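Local coordinates for GDSL-like protein (Roseburia intestinalis L1-82, PDB 6HFZ) that removes acetyl groups from acetylated mannans as a two-domain esterase with a GDSL-like (SGNH hydrolase) family region, at residues G148-L153 and S168-I173; I104-V109 and L138-V143; T120-V125 and A159-L164. All blocks are in the same frame, centred on the assembly; numbering follows the deposited sequence.

Contact 1. Residues G148-L153 and S168-I173; sequences GANAQL and SMQSTI
Gly148 and Gln170 mark the closest backbone approach, with their CA atoms 6.5 Å apart. The CA atoms of Gln152 and Ser168 are more distant, at 8.2 Å. Residues 148-153 form a loop that enters helix 152-161, with Ala151 as N-cap. Residues 168-173 leave strand 166-168 and lead to helix 173-178. The contact is therefore a loop pair at the surface, beyond the C-terminal ends of parallel strands in the SGNH-hydrolase alpha/beta fold.

Polar side chains carry it. Gln170 has CG anti to its backbone N (chi1 -172°), and its extended chain crosses to the other loop. There NE2 donates to Gly148 O at 2.8 Å, in the plane of that carbonyl. The Gln170 amide passes Asn150 obliquely, with the two amide planes 42° apart. Asn150 OD1 lies close to Gln170 NE2, but the angle is poor for a bond. OD1 instead accepts from Gln152 N at 2.9 Å, from above its carbonyl plane, which makes an Asx turn. Asn150 ND2 donates to Gln152 OE1 on a lone pair, and also to Asn142 O. Ser168 OG accepts from Gln170 N in an ST turn. A water accepts from Gln152 NE2 and donates to Ser171 OG. Gln152 OE1 has two donors, Asn150 ND2 and Ser168 OG; the shorter bond comes from Ser168 OG at 2.7 Å, tilted 19° from the carbonyl plane.

Contact 2. Residues I104-V109 and L138-V143; sequences IIEFSV and LLVHNV
Ser108 OG is gripped by three groups: His141 ND1 across the contact at 2.8 Å, ND1 of His155, and a water. With OG anti to the carbonyl carbon and beside the backbone N (chi1 -52°), Ser108 meets the edge of the His141 imidazole, near the ring plane.

Strands 104-106 and 138-141 are parallel neighbours in the central sheet, and each chain then runs on as a loop. They belong to the beta-alpha-beta unit of strand 102-106, helix 115-129 and strand 136-141. Ile105 N donates to Leu138 O at 3.1 Å, and Val140 N donates to Ile105 O at 3.0 Å. The axes of the short strand segments are turned 29° from each other. Past Val140, two waters take over the bridging. Both donate to Val140 O; one accepts from Phe107 N, the other from Ser108 N and Asn142 N.

Ile104 and Leu138 lie side by side on one face of the sheet, where helix 196-215 covers Leu138. On that side Ile104 CG2 also meets Val140 CG2 at 3.7 Å. Ile105 and Leu139 run together on the other face, under helix 115-129, with Ile105 CB 3.9 Å from Leu139 CD2.

Glu106 bends at chi2 (-77°). Its OE1 accepts from Asn142 ND2 at 2.9 Å, the donor standing above the carboxylate plane. OE1 also accepts from the water that binds Ser108 N and Asn142 N, while OE2 is held by Thr43 OG1. Val109 CG1 packs on the backbone of Asn142, 3.5 Å from its C atom.

Although the contact is buried, Ser108 OG, both Glu106 oxygens and Val140 O have partners. Bonds at both carboxylate oxygens should fix the rotation of Glu106. The waters serve backbone groups beyond the last direct strand bond.

Contact 3. Residues T120-V125 and A159-L164; sequences TYEGLV and ARHYNL
Glu122 and Tyr162 cross at about a right angle, with the carboxylate and ring planes 75° apart. They join helix 115-129 to the C-terminal end of helix 152-161, which finishes in a Schellman motif. In that motif Asn163 has positive phi and Leu164 N donates back to Ala159 O at 2.9 Å. Both helices pack on the same face of the central sheet in the alpha/beta fold.

Glu122 is extended, its CG anti to the backbone N (chi1 -180°), and comes to the hydroxyl end of Tyr162. Tyr162 OH donates to Glu122 OE1 at 2.6 Å. The oxygen is met on its anti side, and it lies at the ring edge, near the ring plane. Tyr162 OH also bonds Arg126 NH1, which may polarise the hydroxyl. Leu230 N is a second donor to Glu122 OE1, and Thr231 OG1 bonds OE2. The carboxylate thus ties both helices to the loop that follows helix 196-215.

His161 leans over the Tyr162 ring, with CD2 3.6 Å above its plane and offset toward the rim. NE2 of His161 is bonded to Ala228 O in that same loop.

Beside the polar pair the contact is apolar. Val125 CG1 stands 4.2 Å from Tyr162 CD2. Val125 and Leu164 reach toward each other tip to tip. Their contact is tight, with Val125 CG1 only 3.5 Å from Leu164 CD1.

How the contacts relate
Contact 2 lies in the sheet and touches both others. Its centre is about 9 Å from that of contact 1, about 12 Å from that of contact 3. Contacts 1 and 3 share helix 152-161, one at each end, with centres about 17 Å apart. Contacts 1 and 2 meet through probable hydrogen bonds: Ala151 N to Ser108 O at 2.8 Å and Met169 N to His141 O at 2.9 Å. Contact 3 meets contact 2 at several points; one is Leu139 CD1, 3.5 Å from Tyr121 OH. The Glu106 side chain of contact 2 lies near, without touching, a possible Ser-His-Asp triad (Ser41, His193, Asp190). A bound acetate, probably from the crystallisation liquor, sits about 4 Å from the Val109 side chain.

Contact 1. Residues G148-L153 and S168-I173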
ATOM      1  N   GLY A 148     -16.572  -5.505  11.233  1.00 17.81           N
ATOM      2  CA  GLY A 148     -16.113  -4.303  11.902  1.00 18.53           C
ATOM      3  C   GLY A 148     -14.592  -4.176  12.016  1.00 18.37           C
ATOM      4  O   GLY A 148     -14.136  -3.285  12.693  1.00 19.22           O
ATOM      5  N   ALA A 149     -13.823  -5.099  11.433  1.00 17.03           N
ATOM      6  CA  ALA A 149     -12.352  -5.199  11.680  1.00 19.26           C
ATOM      7  C   ALA A 149     -11.579  -4.184  10.842  1.00 18.22           C
ATOM      8  O   ALA A 149     -11.933  -3.895   9.713  1.00 17.62           O
ATOM      9  CB  ALA A 149     -11.837  -6.586  11.369  1.00 20.42           C
ATOM     10  N   ASN A 150     -10.417  -3.769  11.377  1.00 18.52           N
ATOM     11  CA  ASN A 150      -9.369  -3.151  10.561  1.00 19.99           C
ATOM     12  C   ASN A 150      -8.059  -3.157  11.359  1.00 18.71           C
ATOM     13  O   ASN A 150      -8.021  -3.694  12.451  1.00 19.24           O
ATOM     14  CB  ASN A 150      -9.769  -1.751  10.080  1.00 18.05           C
ATOM     15  CG  ASN A 150      -9.814  -0.718  11.192  1.00 19.90           C
ATOM     16  OD1 ASN A 150      -9.325  -0.969  12.296  1.00 16.97           O
ATOM     17  ND2 ASN A 150     -10.426   0.435  10.926  1.00 19.08           N
ATOM     18  N   ALA A 151      -6.985  -2.587  10.788  1.00 17.34           N
ATOM     19  CA  ALA A 151      -5.695  -2.553  11.414  1.00 18.35           C
ATOM     20  C   ALA A 151      -5.424  -1.171  12.030  1.00 17.91           C
ATOM     21  O   ALA A 151      -4.309  -0.806  12.294  1.00 18.41           O
ATOM     22  CB  ALA A 151      -4.632  -2.975  10.419  1.00 17.33           C
ATOM     23  N   GLN A 152      -6.491  -0.422  12.337  1.00 18.52           N
ATOM     24  CA  GLN A 152      -6.361   0.930  12.876  1.00 19.45           C
ATOM     25  C   GLN A 152      -5.741   0.907  14.291  1.00 19.76           C
ATOM     26  O   GLN A 152      -5.170   1.924  14.696  1.00 20.85           O
ATOM     27  CB  GLN A 152      -7.731   1.608  12.879  1.00 18.57           C
ATOM     28  CG  GLN A 152      -7.767   3.035  13.402  1.00 20.73           C
ATOM     29  CD  GLN A 152      -9.173   3.585  13.327  1.00 21.23           C
ATOM     30  OE1 GLN A 152     -10.009   3.126  12.528  1.00 18.53           O
ATOM     31  NE2 GLN A 152      -9.451   4.590  14.146  1.00 19.54           N
ATOM     32  N   LEU A 153      -5.795  -0.214  15.024  1.00 19.21           N
ATOM     33  CA  LEU A 153      -5.140  -0.250  16.324  1.00 20.60           C
ATOM     34  C   LEU A 153      -3.639   0.009  16.114  1.00 21.66           C
ATOM     35  O   LEU A 153      -3.013   0.761  16.852  1.00 22.01           O
ATOM     36  CB  LEU A 153      -5.326  -1.599  17.001  1.00 21.74           C
ATOM     37  CG  LEU A 153      -4.664  -1.704  18.371  1.00 22.36           C
ATOM     38  CD1 LEU A 153      -5.386  -0.847  19.396  1.00 24.63           C
ATOM     39  CD2 LEU A 153      -4.580  -3.137  18.843  1.00 25.16           C
ATOM     40  N   SER A 168     -11.519   7.805  10.085  1.00 17.32           N
ATOM     41  CA  SER A 168     -11.905   6.390  10.174  1.00 18.66           C
ATOM     42  C   SER A 168     -13.335   6.135   9.730  1.00 18.38           C
ATOM     43  O   SER A 168     -14.243   6.839  10.150  1.00 19.75           O
ATOM     44  CB  SER A 168     -11.694   5.879  11.572  1.00 21.06           C
ATOM     45  OG  SER A 168     -12.168   4.551  11.710  1.00 19.62           O
HETATM   46  N   MSE A 169     -13.530   5.038   8.968  1.00 17.25           N
HETATM   47  CA  MSE A 169     -14.851   4.508   8.634  1.00 17.65           C
HETATM   48  C   MSE A 169     -15.365   3.537   9.696  1.00 17.78           C
HETATM   49  O   MSE A 169     -16.563   3.242   9.761  1.00 18.37           O
HETATM   50  CB  MSE A 169     -14.843   3.825   7.261  1.00 16.79           C
HETATM   51  CG  MSE A 169     -14.080   4.646   6.208  1.00 19.17           C
HETATM   52 SE   MSE A 169     -14.803   6.480   6.067  1.00 21.95          SE
HETATM   53  CE  MSE A 169     -13.079   7.382   6.061  1.00 22.57           C
ATOM     54  N   GLN A 170     -14.459   3.050  10.551  1.00 17.50           N
ATOM     55  CA  GLN A 170     -14.822   2.078  11.583  1.00 17.55           C
ATOM     56  C   GLN A 170     -15.760   2.709  12.623  1.00 20.05           C
ATOM     57  O   GLN A 170     -16.580   1.996  13.217  1.00 19.50           O
ATOM     58  CB  GLN A 170     -13.552   1.531  12.232  1.00 18.19           C
ATOM     59  CG  GLN A 170     -13.702   0.363  13.194  1.00 17.27           C
ATOM     60  CD  GLN A 170     -12.396  -0.194  13.714  1.00 19.15           C
ATOM     61  OE1 GLN A 170     -11.620   0.528  14.335  1.00 19.08           O
ATOM     62  NE2 GLN A 170     -12.160  -1.502  13.557  1.00 18.58           N
ATOM     63  N   SER A 171     -15.573   3.995  12.875  1.00 19.82           N
ATOM     64  CA  SER A 171     -16.335   4.797  13.863  1.00 20.51           C
ATOM     65  C   SER A 171     -17.396   5.713  13.235  1.00 21.71           C
ATOM     66  O   SER A 171     -18.021   6.532  13.978  1.00 22.52           O
ATOM     67  CB  SER A 171     -15.365   5.570  14.703  1.00 21.91           C
ATOM     68  OG  SER A 171     -14.488   6.307  13.881  1.00 20.67           O
ATOM     69  N   THR A 172     -17.662   5.584  11.918  1.00 19.13           N
ATOM     70  CA  THR A 172     -18.661   6.406  11.240  1.00 19.61           C
ATOM     71  C   THR A 172     -19.642   5.567  10.402  1.00 18.92           C
ATOM     72  O   THR A 172     -20.846   5.582  10.702  1.00 19.71           O
ATOM     73  CB  THR A 172     -18.003   7.432  10.331  1.00 18.89           C
ATOM     74  OG1 THR A 172     -17.033   6.742   9.529  1.00 19.82           O
ATOM     75  CG2 THR A 172     -17.380   8.562  11.105  1.00 20.86           C
ATOM     76  N   ILE A 173     -19.162   4.863   9.372  1.00 17.92           N
ATOM     77  CA  ILE A 173     -20.025   4.063   8.492  1.00 17.73           C
ATOM     78  C   ILE A 173     -20.442   2.738   9.158  1.00 17.81           C
ATOM     79  O   ILE A 173     -21.602   2.343   9.138  1.00 21.19           O
ATOM     80  CB  ILE A 173     -19.338   3.815   7.139  1.00 18.79           C
ATOM     81  CG1 ILE A 173     -18.921   5.137   6.480  1.00 21.85           C
ATOM     82  CG2 ILE A 173     -20.243   3.009   6.237  1.00 21.57           C
ATOM     83  CD1 ILE A 173     -18.311   4.940   5.101  1.00 22.57           C
TER
HETATM   84  O   HOH W   1     -11.951   5.659  14.980  1.00 22.43           O

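Contact 2. Residues I104-V109 and L138-V143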
ATOM      1  N   ILE A 104      -2.675  11.036   1.087  1.00 18.20           N
ATOM      2  CA  ILE A 104      -3.493  10.091   1.886  1.00 19.02           C
ATOM      3  C   ILE A 104      -2.832   8.718   1.861  1.00 20.01           C
ATOM      4  O   ILE A 104      -2.444   8.209   0.756  1.00 18.65           O
ATOM      5  CB  ILE A 104      -4.939  10.032   1.375  1.00 19.32           C
ATOM      6  CG1 ILE A 104      -5.721  11.200   1.982  1.00 19.78           C
ATOM      7  CG2 ILE A 104      -5.591   8.657   1.697  1.00 19.55           C
ATOM      8  CD1 ILE A 104      -7.092  11.431   1.400  1.00 20.10           C
ATOM      9  N   ILE A 105      -2.696   8.137   3.053  1.00 19.05           N
ATOM     10  CA  ILE A 105      -2.190   6.815   3.193  1.00 19.63           C
ATOM     11  C   ILE A 105      -3.325   5.901   3.677  1.00 20.67           C
ATOM     12  O   ILE A 105      -3.931   6.160   4.694  1.00 20.57           O
ATOM     13  CB  ILE A 105      -0.989   6.780   4.147  1.00 21.75           C
ATOM     14  CG1 ILE A 105       0.203   7.573   3.620  1.00 21.33           C
ATOM     15  CG2 ILE A 105      -0.609   5.340   4.430  1.00 20.28           C
ATOM     16  CD1 ILE A 105       1.316   7.674   4.584  1.00 24.06           C
ATOM     17  N   GLU A 106      -3.592   4.815   2.947  1.00 19.21           N
ATOM     18  CA  GLU A 106      -4.816   4.041   3.127  1.00 19.95           C
ATOM     19  C   GLU A 106      -4.509   2.546   2.992  1.00 19.54           C
ATOM     20  O   GLU A 106      -4.618   1.980   1.880  1.00 18.58           O
ATOM     21  CB  GLU A 106      -5.810   4.526   2.070  1.00 22.65           C
ATOM     22  CG  GLU A 106      -7.219   3.977   2.162  1.00 23.24           C
ATOM     23  CD  GLU A 106      -7.439   2.562   1.671  1.00 24.07           C
ATOM     24  OE1 GLU A 106      -7.764   1.699   2.546  1.00 23.70           O
ATOM     25  OE2 GLU A 106      -7.235   2.293   0.439  1.00 23.16           O
ATOM     26  N   PHE A 107      -4.135   1.918   4.119  1.00 18.05           N
ATOM     27  CA  PHE A 107      -3.717   0.512   4.134  1.00 18.71           C
ATOM     28  C   PHE A 107      -4.386  -0.274   5.277  1.00 18.84           C
ATOM     29  O   PHE A 107      -4.001  -1.401   5.559  1.00 17.89           O
ATOM     30  CB  PHE A 107      -2.190   0.390   4.238  1.00 18.74           C
ATOM     31  CG  PHE A 107      -1.445   0.662   2.960  1.00 18.44           C
ATOM     32  CD1 PHE A 107      -1.635  -0.156   1.838  1.00 18.85           C
ATOM     33  CD2 PHE A 107      -0.609   1.758   2.841  1.00 19.51           C
ATOM     34  CE1 PHE A 107      -0.919   0.066   0.665  1.00 20.29           C
ATOM     35  CE2 PHE A 107       0.022   2.030   1.627  1.00 20.67           C
ATOM     36  CZ  PHE A 107      -0.093   1.163   0.565  1.00 19.14           C
ATOM     37  N   SER A 108      -5.338   0.345   5.996  1.00 17.32           N
ATOM     38  CA  SER A 108      -5.888  -0.272   7.222  1.00 18.52           C
ATOM     39  C   SER A 108      -6.825  -1.470   6.981  1.00 18.86           C
ATOM     40  O   SER A 108      -7.176  -2.139   7.983  1.00 18.48           O
ATOM     41  CB  SER A 108      -6.541   0.790   8.118  1.00 19.24           C
ATOM     42  OG  SER A 108      -5.617   1.853   8.343  1.00 20.05           O
ATOM     43  N   VAL A 109      -7.204  -1.805   5.722  1.00 18.07           N
ATOM     44  CA  VAL A 109      -7.882  -3.072   5.468  1.00 18.18           C
ATOM     45  C   VAL A 109      -7.063  -3.922   4.491  1.00 18.34           C
ATOM     46  O   VAL A 109      -7.604  -4.870   3.833  1.00 20.56           O
ATOM     47  CB  VAL A 109      -9.323  -2.889   4.975  1.00 19.74           C
ATOM     48  CG1 VAL A 109     -10.224  -2.355   6.094  1.00 22.37           C
ATOM     49  CG2 VAL A 109      -9.439  -2.007   3.741  1.00 19.06           C
ATOM     50  N   LEU A 138      -2.371  12.629   5.593  1.00 19.26           N
ATOM     51  CA  LEU A 138      -3.613  12.280   6.267  1.00 18.30           C
ATOM     52  C   LEU A 138      -3.785  10.756   6.190  1.00 18.83           C
ATOM     53  O   LEU A 138      -3.744  10.179   5.064  1.00 19.29           O
ATOM     54  CB  LEU A 138      -4.769  13.000   5.571  1.00 20.25           C
ATOM     55  CG  LEU A 138      -6.177  12.578   5.978  1.00 22.01           C
ATOM     56  CD1 LEU A 138      -6.409  12.977   7.415  1.00 25.55           C
ATOM     57  CD2 LEU A 138      -7.198  13.212   5.042  1.00 25.48           C
ATOM     58  N   LEU A 139      -3.983  10.111   7.335  1.00 19.44           N
ATOM     59  CA  LEU A 139      -4.191   8.665   7.342  1.00 20.93           C
ATOM     60  C   LEU A 139      -5.688   8.401   7.186  1.00 19.19           C
ATOM     61  O   LEU A 139      -6.541   9.108   7.784  1.00 19.71           O
ATOM     62  CB  LEU A 139      -3.636   8.046   8.628  1.00 19.09           C
ATOM     63  CG  LEU A 139      -2.187   8.367   8.973  1.00 23.36           C
ATOM     64  CD1 LEU A 139      -1.725   7.538  10.133  1.00 25.24           C
ATOM     65  CD2 LEU A 139      -1.236   8.136   7.813  1.00 22.50           C
ATOM     66  N   VAL A 140      -6.036   7.423   6.341  1.00 16.61           N
ATOM     67  CA  VAL A 140      -7.425   7.054   6.204  1.00 18.79           C
ATOM     68  C   VAL A 140      -7.585   5.569   6.557  1.00 19.00           C
ATOM     69  O   VAL A 140      -6.876   4.703   6.049  1.00 19.34           O
ATOM     70  CB  VAL A 140      -7.934   7.356   4.776  1.00 21.25           C
ATOM     71  CG1 VAL A 140      -9.299   6.740   4.512  1.00 23.17           C
ATOM     72  CG2 VAL A 140      -7.977   8.855   4.488  1.00 22.06           C
ATOM     73  N   HIS A 141      -8.527   5.262   7.448  1.00 18.42           N
ATOM     74  CA  HIS A 141      -8.769   3.893   7.923  1.00 17.79           C
ATOM     75  C   HIS A 141     -10.128   3.384   7.425  1.00 19.84           C
ATOM     76  O   HIS A 141     -11.159   3.776   7.977  1.00 19.66           O
ATOM     77  CB  HIS A 141      -8.753   3.837   9.474  1.00 18.97           C
ATOM     78  CG  HIS A 141      -7.581   4.477  10.160  1.00 16.61           C
ATOM     79  ND1 HIS A 141      -6.277   4.031   9.978  1.00 18.80           N
ATOM     80  CD2 HIS A 141      -7.491   5.536  10.994  1.00 18.63           C
ATOM     81  CE1 HIS A 141      -5.445   4.802  10.680  1.00 20.20           C
ATOM     82  NE2 HIS A 141      -6.154   5.707  11.312  1.00 20.00           N
ATOM     83  N   ASN A 142     -10.129   2.506   6.402  1.00 17.13           N
ATOM     84  CA  ASN A 142     -11.332   1.800   5.947  1.00 17.93           C
ATOM     85  C   ASN A 142     -11.625   0.682   6.952  1.00 16.80           C
ATOM     86  O   ASN A 142     -10.907   0.566   7.980  1.00 20.05           O
ATOM     87  CB  ASN A 142     -11.153   1.342   4.505  1.00 17.86           C
ATOM     88  CG  ASN A 142     -11.430   2.478   3.537  1.00 20.14           C
ATOM     89  OD1 ASN A 142     -12.526   3.034   3.549  1.00 21.56           O
ATOM     90  ND2 ASN A 142     -10.444   2.875   2.746  1.00 21.61           N
ATOM     91  N   VAL A 143     -12.720  -0.048   6.729  1.00 18.00           N
ATOM     92  CA  VAL A 143     -13.148  -1.074   7.663  1.00 17.15           C
ATOM     93  C   VAL A 143     -13.759  -2.234   6.857  1.00 16.58           C
ATOM     94  O   VAL A 143     -14.362  -2.016   5.796  1.00 18.47           O
ATOM     95  CB  VAL A 143     -14.140  -0.444   8.672  1.00 17.44           C
ATOM     96  CG1 VAL A 143     -15.451  -0.070   7.972  1.00 19.02           C
ATOM     97  CG2 VAL A 143     -14.410  -1.325   9.881  1.00 18.17           C
TER
HETATM   98  O   HOH W   2      -7.466   2.122   5.192  1.00 15.94           O
HETATM   99  O   HOH W   3      -4.169   3.615   6.609  1.00 20.26           O

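Contact 3. Residues T120-V125 and A159-L164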
ATOM      1  N   THR A 120       6.084  -1.967   9.327  1.00 19.45           N
ATOM      2  CA  THR A 120       6.127  -1.579   7.912  1.00 20.66           C
ATOM      3  C   THR A 120       5.436  -0.220   7.712  1.00 19.25           C
ATOM      4  O   THR A 120       5.927   0.633   6.960  1.00 19.15           O
ATOM      5  CB  THR A 120       5.621  -2.664   6.959  1.00 18.25           C
ATOM      6  OG1 THR A 120       4.220  -2.860   7.208  1.00 17.13           O
ATOM      7  CG2 THR A 120       6.326  -3.995   7.126  1.00 20.95           C
ATOM      8  N   TYR A 121       4.253  -0.015   8.300  1.00 17.99           N
ATOM      9  CA  TYR A 121       3.557   1.281   8.200  1.00 20.11           C
ATOM     10  C   TYR A 121       4.384   2.431   8.787  1.00 20.59           C
ATOM     11  O   TYR A 121       4.395   3.526   8.224  1.00 19.78           O
ATOM     12  CB  TYR A 121       2.223   1.140   8.905  1.00 21.65           C
ATOM     13  CG  TYR A 121       1.161   2.162   8.664  1.00 19.94           C
ATOM     14  CD1 TYR A 121       0.292   2.012   7.602  1.00 18.95           C
ATOM     15  CD2 TYR A 121       0.895   3.139   9.619  1.00 20.29           C
ATOM     16  CE1 TYR A 121      -0.793   2.845   7.451  1.00 19.55           C
ATOM     17  CE2 TYR A 121      -0.184   3.985   9.474  1.00 18.99           C
ATOM     18  CZ  TYR A 121      -1.027   3.833   8.384  1.00 19.94           C
ATOM     19  OH  TYR A 121      -2.155   4.601   8.244  1.00 21.26           O
ATOM     20  N   GLU A 122       5.092   2.186   9.907  1.00 20.60           N
ATOM     21  CA  GLU A 122       5.953   3.217  10.464  1.00 20.61           C
ATOM     22  C   GLU A 122       7.052   3.610   9.451  1.00 20.40           C
ATOM     23  O   GLU A 122       7.291   4.818   9.248  1.00 19.73           O
ATOM     24  CB  GLU A 122       6.582   2.817  11.802  1.00 21.53           C
ATOM     25  CG  GLU A 122       7.460   3.934  12.322  1.00 23.41           C
ATOM     26  CD  GLU A 122       7.839   3.842  13.789  1.00 24.56           C
ATOM     27  OE1 GLU A 122       7.858   4.921  14.467  1.00 25.21           O
ATOM     28  OE2 GLU A 122       8.041   2.737  14.256  1.00 26.31           O
ATOM     29  N   GLY A 123       7.698   2.617   8.821  1.00 19.91           N
ATOM     30  CA  GLY A 123       8.675   2.876   7.777  1.00 21.51           C
ATOM     31  C   GLY A 123       8.105   3.707   6.654  1.00 19.46           C
ATOM     32  O   GLY A 123       8.739   4.647   6.204  1.00 20.65           O
ATOM     33  N   LEU A 124       6.880   3.360   6.203  1.00 18.74           N
ATOM     34  CA  LEU A 124       6.237   4.107   5.126  1.00 19.07           C
ATOM     35  C   LEU A 124       5.970   5.549   5.553  1.00 19.45           C
ATOM     36  O   LEU A 124       6.296   6.536   4.786  1.00 21.38           O
ATOM     37  CB  LEU A 124       4.930   3.406   4.736  1.00 21.17           C
ATOM     38  CG  LEU A 124       4.081   4.209   3.749  1.00 18.79           C
ATOM     39  CD1 LEU A 124       4.800   4.421   2.407  1.00 20.49           C
ATOM     40  CD2 LEU A 124       2.718   3.538   3.540  1.00 19.74           C
ATOM     41  N   VAL A 125       5.367   5.728   6.735  1.00 19.57           N
ATOM     42  CA  VAL A 125       5.034   7.061   7.229  1.00 19.51           C
ATOM     43  C   VAL A 125       6.315   7.924   7.346  1.00 21.28           C
ATOM     44  O   VAL A 125       6.334   9.105   6.934  1.00 21.01           O
ATOM     45  CB  VAL A 125       4.227   7.006   8.546  1.00 20.36           C
ATOM     46  CG1 VAL A 125       4.134   8.366   9.225  1.00 23.27           C
ATOM     47  CG2 VAL A 125       2.847   6.404   8.349  1.00 21.52           C
ATOM     48  N   ALA A 159      -0.164   7.100  13.945  1.00 20.72           N
ATOM     49  CA  ALA A 159      -0.788   8.391  13.818  1.00 22.14           C
ATOM     50  C   ALA A 159      -0.473   9.278  15.034  1.00 22.08           C
ATOM     51  O   ALA A 159      -0.126  10.446  14.846  1.00 25.74           O
ATOM     52  CB  ALA A 159      -2.277   8.249  13.653  1.00 23.74           C
ATOM     53  N   ARG A 160      -0.601   8.730  16.241  1.00 22.61           N
ATOM     54  CA  ARG A 160      -0.476   9.546  17.471  1.00 23.44           C
ATOM     55  C   ARG A 160       1.021   9.836  17.695  1.00 23.99           C
ATOM     56  O   ARG A 160       1.391  10.971  18.106  1.00 22.15           O
ATOM     57  CB  ARG A 160      -1.158   8.811  18.633  1.00 23.28           C
ATOM     58  CG  ARG A 160      -2.681   8.857  18.585  1.00 23.13           C
ATOM     59  CD  ARG A 160      -3.347   8.243  19.803  1.00 22.47           C
ATOM     60  NE  ARG A 160      -2.977   6.868  20.018  1.00 22.75           N
ATOM     61  CZ  ARG A 160      -3.610   5.829  19.487  1.00 22.64           C
ATOM     62  NH1 ARG A 160      -4.629   5.997  18.646  1.00 23.14           N
ATOM     63  NH2 ARG A 160      -3.241   4.631  19.878  1.00 20.87           N
ATOM     64  N   HIS A 161       1.872   8.857  17.360  1.00 23.25           N
ATOM     65  CA  HIS A 161       3.350   8.993  17.545  1.00 22.43           C
ATOM     66  C   HIS A 161       3.867  10.195  16.734  1.00 23.12           C
ATOM     67  O   HIS A 161       4.730  10.947  17.223  1.00 23.62           O
ATOM     68  CB  HIS A 161       4.124   7.723  17.199  1.00 23.12           C
ATOM     69  CG  HIS A 161       5.543   7.735  17.695  1.00 25.44           C
ATOM     70  ND1 HIS A 161       5.834   7.693  19.035  1.00 25.86           N
ATOM     71  CD2 HIS A 161       6.731   7.801  17.041  1.00 26.51           C
ATOM     72  CE1 HIS A 161       7.150   7.738  19.204  1.00 27.75           C
ATOM     73  NE2 HIS A 161       7.732   7.776  17.991  1.00 26.37           N
ATOM     74  N   TYR A 162       3.342  10.404  15.525  1.00 21.04           N
ATOM     75  CA  TYR A 162       3.870  11.469  14.593  1.00 22.37           C
ATOM     76  C   TYR A 162       2.958  12.686  14.573  1.00 23.49           C
ATOM     77  O   TYR A 162       3.227  13.586  13.787  1.00 23.64           O
ATOM     78  CB  TYR A 162       4.117  10.908  13.186  1.00 22.58           C
ATOM     79  CG  TYR A 162       5.229   9.899  13.225  1.00 22.64           C
ATOM     80  CD1 TYR A 162       6.536  10.344  13.262  1.00 24.37           C
ATOM     81  CD2 TYR A 162       5.000   8.536  13.344  1.00 23.59           C
ATOM     82  CE1 TYR A 162       7.598   9.466  13.380  1.00 23.39           C
ATOM     83  CE2 TYR A 162       6.062   7.643  13.433  1.00 23.34           C
ATOM     84  CZ  TYR A 162       7.366   8.116  13.461  1.00 24.19           C
ATOM     85  OH  TYR A 162       8.434   7.262  13.615  1.00 26.03           O
ATOM     86  N   ASN A 163       1.872  12.684  15.376  1.00 25.50           N
ATOM     87  CA  ASN A 163       0.893  13.785  15.395  1.00 25.32           C
ATOM     88  C   ASN A 163       0.277  13.994  14.010  1.00 25.11           C
ATOM     89  O   ASN A 163       0.148  15.144  13.531  1.00 22.76           O
ATOM     90  CB  ASN A 163       1.545  15.035  15.983  1.00 28.83           C
ATOM     91  CG  ASN A 163       1.734  14.891  17.478  1.00 32.41           C
ATOM     92  OD1 ASN A 163       0.758  14.865  18.218  1.00 37.36           O
ATOM     93  ND2 ASN A 163       2.966  14.765  17.943  1.00 37.27           N
ATOM     94  N   LEU A 164      -0.140  12.884  13.370  1.00 23.67           N
ATOM     95  CA  LEU A 164      -0.765  12.961  12.070  1.00 20.61           C
ATOM     96  C   LEU A 164      -2.270  12.936  12.176  1.00 19.84           C
ATOM     97  O   LEU A 164      -2.833  12.162  12.945  1.00 21.57           O
ATOM     98  CB  LEU A 164      -0.304  11.811  11.173  1.00 22.45           C
ATOM     99  CG  LEU A 164       1.185  11.778  10.851  1.00 22.75           C
ATOM    100  CD1 LEU A 164       1.520  10.534  10.033  1.00 25.32           C
ATOM    101  CD2 LEU A 164       1.593  13.011  10.107  1.00 22.99           C
TER